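Local coordinates for hypothetical protein (Giardia lamblia, PDB 3I3F) that is of unknown function but belongs to the YjgF-like endoribonuclease L-PSP family and forms a trimer that binds pentanoic acid in the crystal, at residues G78-S90 with V108-C120. Residues are numbered along the deposited sequence; the frame is centred on the assembly and turned at random. Where two conformers were deposited one is given.
Sequences GLDYIVSLNIFLS and VFCVPATRPCRCC. With LEA (pentanoic acid), chain D.
Strands 82-90 and 117-123 are the parallel pair of a beta-alpha-beta unit, and the arginine of a pentanoic acid site lies on it. Backbone hydrogen bonds join the strands: Cys-117 N gives to Val-83 O, Leu-85 N to Cys-117 O (3.0 Å) and Ile-87 N to Cys-119 O (2.9 Å). On the face with Leu-85 and Ile-87, Arg-118 runs beside Leu-85, its CG 3.7 Å from Leu-85 CD1. A bend at chi3 (103°) turns the guanidinium edge to the carboxylate. Ile-87 CD1 sits over one guanidinium face, 3.4 Å from Arg-118 NE. The acid is gripped side-on: Arg-118 NE reaches LEA O1 at 2.8 Å, nearly straight at 168°, and NH2 hydrogen-bonds O2. Asn-102 also binds NH2, and Tyr-105 makes a cation-pi contact. This second shell probably steadies the arginine. Further along, Cys-120 SG packs on Ile-87 CG2 and Leu-89 CD1. On the other face Asn-86 ND2 lies 3.3 Å from Cys-119 SG but gives its hydrogen bond to Leu-85 O, from above the carbonyl plane. Asn-86 OD1 hydrogen-bonds Asn-135 ND2 of its own chain and of the second subunit. Ile-82 CD1 meets the Phe-109 ring edge at CZ (3.9 Å), and Pro-116 CG lies over a ring face. Helix 95-108 packs on the Ile-87 face, helix 56-74 touches Leu-79 and Ile-82, and strand 131-139 flanks strand 82-90, with a classic bulge at Val-83 and Ser-84 opposite Val-137.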
ATOM      1  N   GLY A  78      18.083  -5.914  -4.659  1.00 11.28           N
ATOM      2  CA  GLY A  78      17.976  -6.108  -6.101  1.00 11.36           C
ATOM      3  C   GLY A  78      16.568  -6.504  -6.482  1.00 11.45           C
ATOM      4  O   GLY A  78      15.747  -6.781  -5.611  1.00 11.44           O
ATOM      5  N   LEU A  79      16.293  -6.541  -7.784  1.00 11.71           N
ATOM      6  CA  LEU A  79      14.964  -6.906  -8.284  1.00 11.88           C
ATOM      7  C   LEU A  79      14.517  -8.281  -7.792  1.00 12.14           C
ATOM      8  O   LEU A  79      13.348  -8.476  -7.462  1.00 12.30           O
ATOM      9  CB  LEU A  79      14.932  -6.881  -9.816  1.00 11.94           C
ATOM     10  CG  LEU A  79      15.066  -5.511 -10.481  1.00 11.97           C
ATOM     11  CD1 LEU A  79      15.273  -5.670 -11.984  1.00 12.45           C
ATOM     12  CD2 LEU A  79      13.847  -4.644 -10.196  1.00 12.43           C
ATOM     13  N   ASP A  80      15.455  -9.225  -7.742  1.00 12.23           N
ATOM     14  CA  ASP A  80      15.165 -10.592  -7.287  1.00 12.52           C
ATOM     15  C   ASP A  80      14.942 -10.709  -5.773  1.00 12.26           C
ATOM     16  O   ASP A  80      14.600 -11.786  -5.284  1.00 12.50           O
ATOM     17  CB  ASP A  80      16.259 -11.574  -7.750  1.00 12.80           C
ATOM     18  CG  ASP A  80      17.657 -11.160  -7.323  1.00 13.82           C
ATOM     19  OD1 ASP A  80      17.925  -9.946  -7.206  0.50 13.51           O
ATOM     20  OD2 ASP A  80      18.500 -12.061  -7.122  0.50 14.32           O
ATOM     21  N   TYR A  81      15.123  -9.609  -5.040  1.00 11.81           N
ATOM     22  CA  TYR A  81      14.866  -9.580  -3.599  1.00 11.50           C
ATOM     23  C   TYR A  81      13.572  -8.846  -3.233  1.00 10.96           C
ATOM     24  O   TYR A  81      13.233  -8.743  -2.055  1.00 10.94           O
ATOM     25  CB  TYR A  81      16.053  -8.956  -2.863  1.00 11.74           C
ATOM     26  CG  TYR A  81      17.284  -9.824  -2.895  1.00 12.85           C
ATOM     27  CD1 TYR A  81      17.579 -10.685  -1.842  1.00 14.25           C
ATOM     28  CD2 TYR A  81      18.143  -9.801  -3.986  1.00 14.35           C
ATOM     29  CE1 TYR A  81      18.710 -11.494  -1.872  1.00 15.23           C
ATOM     30  CE2 TYR A  81      19.275 -10.605  -4.028  1.00 15.26           C
ATOM     31  CZ  TYR A  81      19.551 -11.450  -2.970  1.00 15.69           C
ATOM     32  OH  TYR A  81      20.676 -12.242  -3.015  1.00 17.49           O
ATOM     33  N   ILE A  82      12.848  -8.353  -4.237  1.00 10.53           N
ATOM     34  CA  ILE A  82      11.559  -7.706  -4.002  1.00 10.31           C
ATOM     35  C   ILE A  82      10.552  -8.738  -3.502  1.00 10.20           C
ATOM     36  O   ILE A  82      10.406  -9.809  -4.095  1.00 10.56           O
ATOM     37  CB  ILE A  82      11.006  -7.034  -5.276  1.00 10.14           C
ATOM     38  CG1 ILE A  82      11.891  -5.856  -5.687  1.00  9.83           C
ATOM     39  CG2 ILE A  82       9.576  -6.547  -5.052  1.00 10.28           C
ATOM     40  CD1 ILE A  82      11.540  -5.283  -7.043  1.00 10.01           C
ATOM     41  N   VAL A  83       9.882  -8.402  -2.401  1.00 10.21           N
ATOM     42  CA  VAL A  83       8.854  -9.240  -1.789  0.50 10.25           C
ATOM     43  C   VAL A  83       7.472  -8.854  -2.317  1.00 10.23           C
ATOM     44  O   VAL A  83       6.641  -9.712  -2.628  1.00 10.23           O
ATOM     45  CB  VAL A  83       8.855  -9.053  -0.254  0.50 10.38           C
ATOM     46  CG1 VAL A  83       7.699  -9.805   0.393  0.50 10.41           C
ATOM     47  CG2 VAL A  83      10.193  -9.489   0.335  0.50 10.46           C
ATOM     48  N   SER A  84       7.233  -7.548  -2.405  1.00  9.90           N
ATOM     49  CA  SER A  84       5.928  -7.020  -2.776  1.00  9.73           C
ATOM     50  C   SER A  84       6.058  -5.661  -3.458  1.00  9.41           C
ATOM     51  O   SER A  84       6.994  -4.909  -3.182  1.00  9.21           O
ATOM     52  CB  SER A  84       5.056  -6.895  -1.523  1.00  9.78           C
ATOM     53  OG  SER A  84       3.743  -6.464  -1.836  1.00 10.22           O
ATOM     54  N   LEU A  85       5.126  -5.369  -4.361  1.00  9.22           N
ATOM     55  CA  LEU A  85       5.006  -4.042  -4.966  1.00  9.26           C
ATOM     56  C   LEU A  85       3.563  -3.805  -5.399  1.00  9.23           C
ATOM     57  O   LEU A  85       2.778  -4.748  -5.505  1.00  9.20           O
ATOM     58  CB  LEU A  85       5.976  -3.876  -6.145  1.00  9.34           C
ATOM     59  CG  LEU A  85       5.848  -4.795  -7.364  1.00  9.64           C
ATOM     60  CD1 LEU A  85       4.685  -4.380  -8.251  1.00 10.43           C
ATOM     61  CD2 LEU A  85       7.143  -4.782  -8.160  1.00 10.71           C
ATOM     62  N   ASN A  86       3.212  -2.540  -5.610  1.00  9.28           N
ATOM     63  CA  ASN A  86       1.891  -2.158  -6.103  1.00  9.56           C
ATOM     64  C   ASN A  86       2.056  -1.375  -7.394  1.00  9.80           C
ATOM     65  O   ASN A  86       3.008  -0.608  -7.540  1.00  9.66           O
ATOM     66  CB  ASN A  86       1.158  -1.241  -5.120  1.00  9.55           C
ATOM     67  CG  ASN A  86       0.877  -1.877  -3.764  1.00 10.09           C
ATOM     68  OD1 ASN A  86       0.421  -1.182  -2.854  1.00 10.82           O
ATOM     69  ND2 ASN A  86       1.129  -3.172  -3.618  1.00 11.00           N
ATOM     70  N   ILE A  87       1.111  -1.542  -8.312  1.00 10.00           N
ATOM     71  CA  ILE A  87       1.115  -0.798  -9.564  1.00 10.42           C
ATOM     72  C   ILE A  87      -0.133   0.070  -9.654  1.00 10.59           C
ATOM     73  O   ILE A  87      -1.246  -0.410  -9.434  1.00 10.51           O
ATOM     74  CB  ILE A  87       1.146  -1.745 -10.774  1.00 10.47           C
ATOM     75  CG1 ILE A  87       2.407  -2.615 -10.743  1.00 11.37           C
ATOM     76  CG2 ILE A  87       1.091  -0.952 -12.079  1.00 10.79           C
ATOM     77  CD1 ILE A  87       2.223  -3.946 -11.400  1.00 12.34           C
ATOM     78  N   PHE A  88       0.068   1.348  -9.958  1.00 10.77           N
ATOM     79  CA  PHE A  88      -1.018   2.235 -10.349  1.00 11.29           C
ATOM     80  C   PHE A  88      -0.841   2.549 -11.827  1.00 11.49           C
ATOM     81  O   PHE A  88       0.173   3.120 -12.225  1.00 11.56           O
ATOM     82  CB  PHE A  88      -0.999   3.538  -9.541  1.00 11.59           C
ATOM     83  CG  PHE A  88      -1.469   3.389  -8.118  1.00 12.57           C
ATOM     84  CD1 PHE A  88      -2.761   2.959  -7.840  1.00 13.58           C
ATOM     85  CD2 PHE A  88      -0.632   3.709  -7.057  1.00 14.08           C
ATOM     86  CE1 PHE A  88      -3.204   2.828  -6.527  1.00 14.29           C
ATOM     87  CE2 PHE A  88      -1.069   3.583  -5.742  1.00 14.61           C
ATOM     88  CZ  PHE A  88      -2.355   3.141  -5.479  1.00 14.75           C
ATOM     89  N   LEU A  89      -1.812   2.146 -12.640  1.00 11.80           N
ATOM     90  CA  LEU A  89      -1.843   2.522 -14.048  1.00 12.26           C
ATOM     91  C   LEU A  89      -2.799   3.694 -14.202  1.00 12.59           C
ATOM     92  O   LEU A  89      -3.799   3.780 -13.494  1.00 12.59           O
ATOM     93  CB  LEU A  89      -2.303   1.349 -14.915  1.00 12.37           C
ATOM     94  CG  LEU A  89      -1.379   0.129 -14.948  1.00 12.84           C
ATOM     95  CD1 LEU A  89      -1.998  -0.982 -15.783  1.00 13.54           C
ATOM     96  CD2 LEU A  89       0.001   0.497 -15.480  1.00 13.71           C
ATOM     97  N   SER A  90      -2.492   4.606 -15.116  1.00 12.98           N
ATOM     98  CA  SER A  90      -3.362   5.753 -15.338  1.00 13.50           C
ATOM     99  C   SER A  90      -4.745   5.294 -15.785  1.00 14.07           C
ATOM    100  O   SER A  90      -4.875   4.349 -16.564  1.00 13.94           O
ATOM    101  CB  SER A  90      -2.769   6.690 -16.391  1.00 13.37           C
ATOM    102  OG  SER A  90      -3.663   7.755 -16.671  1.00 14.07           O
ATOM    103  N   VAL A 108      10.873  -7.977 -16.911  1.00 12.97           N
ATOM    104  CA  VAL A 108      11.630  -7.575 -15.727  1.00 12.96           C
ATOM    105  C   VAL A 108      11.682  -8.725 -14.726  1.00 13.05           C
ATOM    106  O   VAL A 108      12.744  -9.042 -14.187  1.00 13.21           O
ATOM    107  CB  VAL A 108      11.009  -6.332 -15.060  1.00 12.91           C
ATOM    108  CG1 VAL A 108      11.750  -5.986 -13.772  1.00 12.88           C
ATOM    109  CG2 VAL A 108      11.027  -5.154 -16.025  1.00 12.85           C
ATOM    110  N   PHE A 109      10.526  -9.339 -14.489  1.00 12.95           N
ATOM    111  CA  PHE A 109      10.408 -10.505 -13.616  1.00 13.02           C
ATOM    112  C   PHE A 109      10.128 -11.715 -14.510  1.00 13.43           C
ATOM    113  O   PHE A 109       8.973 -12.066 -14.761  1.00 12.94           O
ATOM    114  CB  PHE A 109       9.307 -10.267 -12.579  1.00 12.96           C
ATOM    115  CG  PHE A 109       9.513  -9.013 -11.770  1.00 12.36           C
ATOM    116  CD1 PHE A 109      10.381  -9.010 -10.687  1.00 11.78           C
ATOM    117  CD2 PHE A 109       8.867  -7.832 -12.110  1.00 11.75           C
ATOM    118  CE1 PHE A 109      10.590  -7.856  -9.946  1.00 11.79           C
ATOM    119  CE2 PHE A 109       9.070  -6.670 -11.371  1.00 11.96           C
ATOM    120  CZ  PHE A 109       9.934  -6.686 -10.288  1.00 11.83           C
ATOM    121  N   CYS A 110      11.209 -12.346 -14.973  1.00 14.06           N
ATOM    122  CA  CYS A 110      11.118 -13.346 -16.040  0.50 14.44           C
ATOM    123  C   CYS A 110      10.920 -14.784 -15.555  1.00 14.49           C
ATOM    124  O   CYS A 110      10.736 -15.686 -16.371  1.00 14.53           O
ATOM    125  CB  CYS A 110      12.348 -13.261 -16.949  0.50 14.58           C
ATOM    126  SG  CYS A 110      13.914 -13.547 -16.109  0.50 15.84           S
ATOM    127  N   VAL A 111      10.946 -15.003 -14.243  1.00 14.51           N
ATOM    128  CA  VAL A 111      10.703 -16.343 -13.703  1.00 14.58           C
ATOM    129  C   VAL A 111       9.312 -16.384 -13.076  1.00 14.44           C
ATOM    130  O   VAL A 111       9.110 -15.837 -11.992  1.00 14.18           O
ATOM    131  CB  VAL A 111      11.765 -16.749 -12.663  1.00 14.63           C
ATOM    132  CG1 VAL A 111      11.530 -18.184 -12.198  1.00 14.82           C
ATOM    133  CG2 VAL A 111      13.162 -16.600 -13.249  1.00 15.04           C
ATOM    134  N   PRO A 112       8.338 -17.022 -13.760  1.00 14.26           N
ATOM    135  CA  PRO A 112       6.971 -17.043 -13.238  1.00 14.23           C
ATOM    136  C   PRO A 112       6.866 -17.492 -11.781  1.00 14.02           C
ATOM    137  O   PRO A 112       6.115 -16.897 -11.013  1.00 14.14           O
ATOM    138  CB  PRO A 112       6.261 -18.038 -14.161  1.00 14.24           C
ATOM    139  CG  PRO A 112       6.995 -17.940 -15.441  1.00 14.49           C
ATOM    140  CD  PRO A 112       8.428 -17.700 -15.069  1.00 14.32           C
ATOM    141  N   ALA A 113       7.633 -18.515 -11.404  1.00 13.87           N
ATOM    142  CA  ALA A 113       7.558 -19.091 -10.059  1.00 13.67           C
ATOM    143  C   ALA A 113       7.942 -18.122  -8.936  1.00 13.55           C
ATOM    144  O   ALA A 113       7.433 -18.245  -7.821  1.00 13.60           O
ATOM    145  CB  ALA A 113       8.426 -20.342  -9.980  1.00 13.58           C
ATOM    146  N   THR A 114       8.832 -17.172  -9.223  1.00 13.31           N
ATOM    147  CA  THR A 114       9.368 -16.275  -8.195  1.00 13.39           C
ATOM    148  C   THR A 114       8.962 -14.807  -8.368  1.00 12.79           C
ATOM    149  O   THR A 114       9.605 -13.919  -7.805  1.00 12.96           O
ATOM    150  CB  THR A 114      10.909 -16.355  -8.151  1.00 13.51           C
ATOM    151  OG1 THR A 114      11.445 -15.915  -9.404  1.00 14.60           O
ATOM    152  CG2 THR A 114      11.368 -17.780  -7.870  1.00 14.45           C
ATOM    153  N   ARG A 115       7.896 -14.541  -9.121  1.00 12.12           N
ATOM    154  CA  ARG A 115       7.419 -13.166  -9.269  1.00 11.65           C
ATOM    155  C   ARG A 115       6.940 -12.647  -7.916  1.00 11.25           C
ATOM    156  O   ARG A 115       6.339 -13.394  -7.146  1.00 11.22           O
ATOM    157  CB  ARG A 115       6.303 -13.068 -10.310  1.00 11.58           C
ATOM    158  CG  ARG A 115       6.773 -13.416 -11.700  1.00 11.64           C
ATOM    159  CD  ARG A 115       5.825 -12.970 -12.792  1.00 11.54           C
ATOM    160  NE  ARG A 115       6.527 -13.043 -14.074  1.00 11.02           N
ATOM    161  CZ  ARG A 115       6.186 -13.794 -15.121  1.00 11.19           C
ATOM    162  NH1 ARG A 115       5.083 -14.538 -15.127  1.00 10.99           N
ATOM    163  NH2 ARG A 115       6.956 -13.767 -16.202  1.00 11.51           N
ATOM    164  N   PRO A 116       7.222 -11.370  -7.612  1.00 10.81           N
ATOM    165  CA  PRO A 116       6.851 -10.844  -6.301  1.00 10.65           C
ATOM    166  C   PRO A 116       5.351 -10.652  -6.133  1.00 10.30           C
ATOM    167  O   PRO A 116       4.604 -10.643  -7.112  1.00 10.13           O
ATOM    168  CB  PRO A 116       7.574  -9.495  -6.248  1.00 10.87           C
ATOM    169  CG  PRO A 116       7.741  -9.096  -7.668  1.00 10.85           C
ATOM    170  CD  PRO A 116       7.944 -10.372  -8.423  1.00 10.75           C
ATOM    171  N   CYS A 117       4.915 -10.505  -4.887  1.00 10.03           N
ATOM    172  CA  CYS A 117       3.530 -10.156  -4.615  1.00 10.13           C
ATOM    173  C   CYS A 117       3.200  -8.860  -5.343  1.00 10.10           C
ATOM    174  O   CYS A 117       4.009  -7.930  -5.378  1.00 10.01           O
ATOM    175  CB  CYS A 117       3.293  -9.999  -3.115  1.00  9.98           C
ATOM    176  SG  CYS A 117       3.537 -11.526  -2.181  1.00 10.73           S
ATOM    177  N   ARG A 118       2.017  -8.818  -5.946  1.00 10.16           N
ATOM    178  CA  ARG A 118       1.631  -7.702  -6.791  1.00 10.45           C
ATOM    179  C   ARG A 118       0.144  -7.416  -6.683  1.00 10.37           C
ATOM    180  O   ARG A 118      -0.659  -8.318  -6.452  1.00  9.88           O
ATOM    181  CB  ARG A 118       1.972  -8.020  -8.249  1.00 10.69           C
ATOM    182  CG  ARG A 118       2.039  -6.811  -9.153  1.00 11.86           C
ATOM    183  CD  ARG A 118       2.184  -7.211 -10.617  1.00 12.00           C
ATOM    184  NE  ARG A 118       0.931  -7.073 -11.359  1.00 11.98           N
ATOM    185  CZ  ARG A 118       0.839  -6.931 -12.682  1.00 11.98           C
ATOM    186  NH1 ARG A 118       1.926  -6.903 -13.447  1.00 11.90           N
ATOM    187  NH2 ARG A 118      -0.353  -6.803 -13.249  1.00 12.29           N
ATOM    188  N   CYS A 119      -0.206  -6.145  -6.828  1.00 10.55           N
ATOM    189  CA  CYS A 119      -1.563  -5.754  -7.173  1.00 11.07           C
ATOM    190  C   CYS A 119      -1.466  -4.648  -8.212  1.00 11.13           C
ATOM    191  O   CYS A 119      -0.413  -4.028  -8.377  1.00 10.68           O
ATOM    192  CB  CYS A 119      -2.354  -5.302  -5.942  1.00 11.04           C
ATOM    193  SG  CYS A 119      -1.755  -3.800  -5.146  1.00 12.71           S
ATOM    194  N   CYS A 120      -2.560  -4.425  -8.928  1.00 11.79           N
ATOM    195  CA  CYS A 120      -2.582  -3.451 -10.008  1.00 12.51           C
ATOM    196  C   CYS A 120      -3.989  -2.901 -10.173  1.00 12.94           C
ATOM    197  O   CYS A 120      -4.932  -3.656 -10.421  1.00 13.41           O
ATOM    198  CB  CYS A 120      -2.112  -4.095 -11.314  1.00 12.42           C
ATOM    199  SG  CYS A 120      -1.946  -2.940 -12.696  1.00 13.83           S
TER
HETATM  200  C2  LEA D 142      -2.518  -7.863 -10.659  1.00 18.21           C
HETATM  201  O2  LEA D 142      -2.678  -7.537 -11.856  1.00 17.60           O
HETATM  202  C3  LEA D 142      -3.531  -8.757  -9.976  1.00 19.01           C
HETATM  203  C4  LEA D 142      -4.795  -8.947 -10.814  1.00 19.70           C
HETATM  204  C5  LEA D 142      -5.625 -10.134 -10.329  1.00 20.06           C
HETATM  205  C6  LEA D 142      -5.772 -10.149  -8.821  1.00 20.44           C
HETATM  206  O1  LEA D 142      -1.532  -7.476  -9.994  1.00 17.20           O